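Local coordinates for hepatocyte growth factor-regulated tyrosine kinase substrate (Drosophila melanogaster, PDB 1DVP) that promotes degradation of activated tyrosine kinase receptors, probably by sorting them into multivesicular bodies, and binds phosphatidylinositol and ubiquitin, at the interface of chains A and B. Residues are numbered along the deposited sequence; one frame, centred on the assembly and turned at random. Chains: chain A/B, Hepatocyte growth factor-regulated tyrosine kinase substrate.

The interface of chains A and B. Residues chain A 30, 34, 72, 152-154; chain B 173, 177.
The phenyl ring of B:Phe173 plugs into a socket on chain A formed by A:Cys30, A:Asn34, A:Asn72 and the loop A:Ala152 to A:Thr154, and buries 90 Å² there. Among these residues the ring is met by packing contacts. At the far end of the ring, CZ of B:Phe173 lies 3.4 Å from CB of A:Asn72, whose amide, its plane 33° from that of the ring, lies over the rim on one side, with ND2 reaching farthest in over the face. The methyl of A:Ala152 meets the rim in plane, and CB of A:Cys30 approaches CD1 from the same side of the ring as the A:Asn72 amide, near the rim. With CG of B:Phe173 anti to its carbonyl carbon (chi1 -72°), the ring swings away from its own carbonyl and toward chain A.

Polar atoms also line the rim: OD1 of A:Asn34 sits at the ring edge, 3.6 Å from CE1 of B:Phe173. Farther out, NZ of B:Lys177, on a chain bent at its last two torsions, comes 4.0 Å from the methyl CG2 of A:Thr154.

Hydrogen bonds within chain A back the socket. OD1 of A:Asn72 accepts a hydrogen bond from the backbone N of A:Asp153, 2.7 Å away, while its ND2 gives a 2.8 Å bond to OD1 of A:Asp153, meeting the carboxylate from above its plane. As modelled, the pair would hold the amide's rotation and tether the loop, though A:Ala152 and A:Asp153 are poorly ordered. An alanine at A:Asn72 would keep CB but would probably leave A:Asp153 without its two amide bonds and the rim of the ring without the amide packed on it.

A:Cys30 and A:Asn34 belong to helix 23-34 and A:Asn72 ends helix 56-72 of the VHS superhelix; B:Phe173 and B:Lys177 come from a loop of the partner's FYVE zinc finger, within a two-fold interface consistent with the homodimer formed in vitro.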
loop_
_atom_site.group_PDB
_atom_site.type_symbol
_atom_site.label_atom_id
_atom_site.label_comp_id
_atom_site.label_asym_id
_atom_site.label_seq_id
_atom_site.Cartn_x
_atom_site.Cartn_y
_atom_site.Cartn_z
ATOM N N CYS A 30 20.437 14.374 0.361
ATOM C CA CYS A 30 19.528 14.748 1.452
ATOM C C CYS A 30 19.806 13.947 2.721
ATOM O O CYS A 30 19.872 14.516 3.794
ATOM C CB CYS A 30 18.081 14.560 1.007
ATOM S SG CYS A 30 17.680 15.682 -0.333
ATOM N N ASN A 34 20.982 15.283 6.462
ATOM C CA ASN A 34 20.111 14.929 7.576
ATOM C C ASN A 34 20.873 14.120 8.632
ATOM O O ASN A 34 20.672 14.319 9.818
ATOM C CB ASN A 34 18.902 14.146 7.045
ATOM C CG ASN A 34 17.886 15.043 6.281
ATOM O OD1 ASN A 34 17.088 14.534 5.507
ATOM N ND2 ASN A 34 17.915 16.352 6.515
ATOM N N ASN A 72 13.746 18.707 1.721
ATOM C CA ASN A 72 13.931 17.504 2.531
ATOM C C ASN A 72 14.853 17.580 3.732
ATOM O O ASN A 72 15.006 16.585 4.432
ATOM C CB ASN A 72 14.445 16.345 1.651
ATOM C CG ASN A 72 13.464 15.968 0.585
ATOM O OD1 ASN A 72 12.247 16.073 0.783
ATOM N ND2 ASN A 72 13.969 15.532 -0.547
ATOM N N ALA A 152 8.116 17.057 2.249
ATOM C CA ALA A 152 9.283 16.333 1.762
ATOM C C ALA A 152 8.927 15.285 0.705
ATOM O O ALA A 152 7.744 14.925 0.525
ATOM C CB ALA A 152 10.006 15.660 2.932
ATOM N N ASP A 153 9.963 14.833 -0.009
ATOM C CA ASP A 153 9.841 13.772 -1.011
ATOM C C ASP A 153 9.581 12.471 -0.214
ATOM O O ASP A 153 10.503 11.853 0.304
ATOM C CB ASP A 153 11.162 13.595 -1.796
ATOM C CG ASP A 153 11.454 14.742 -2.765
ATOM O OD1 ASP A 153 12.648 15.072 -2.935
ATOM O OD2 ASP A 153 10.505 15.300 -3.365
ATOM N N THR A 154 8.332 12.078 -0.059
ATOM C CA THR A 154 8.032 10.823 0.647
ATOM C C THR A 154 6.660 10.369 0.187
ATOM O O THR A 154 5.747 11.187 0.035
ATOM C CB THR A 154 8.042 10.974 2.215
ATOM O OG1 THR A 154 9.371 11.278 2.680
ATOM C CG2 THR A 154 7.572 9.672 2.875
ATOM N N PHE B 173 15.540 8.713 3.177
ATOM C CA PHE B 173 15.086 8.843 1.797
ATOM C C PHE B 173 15.616 7.682 0.973
ATOM O O PHE B 173 15.048 7.313 -0.046
ATOM C CB PHE B 173 15.525 10.169 1.203
ATOM C CG PHE B 173 14.781 11.302 1.750
ATOM C CD1 PHE B 173 15.350 12.126 2.732
ATOM C CD2 PHE B 173 13.451 11.541 1.333
ATOM C CE1 PHE B 173 14.597 13.190 3.308
ATOM C CE2 PHE B 173 12.698 12.617 1.911
ATOM C CZ PHE B 173 13.280 13.426 2.891
ATOM N N LYS B 177 10.144 3.128 3.083
ATOM C CA LYS B 177 9.117 2.204 3.518
ATOM C C LYS B 177 8.549 1.354 2.412
ATOM O O LYS B 177 8.649 1.675 1.209
ATOM C CB LYS B 177 7.999 2.978 4.201
ATOM C CG LYS B 177 7.398 4.065 3.333
ATOM C CD LYS B 177 6.474 5.001 4.189
ATOM C CE LYS B 177 7.148 5.337 5.499
ATOM N NZ LYS B 177 7.974 6.616 5.438
#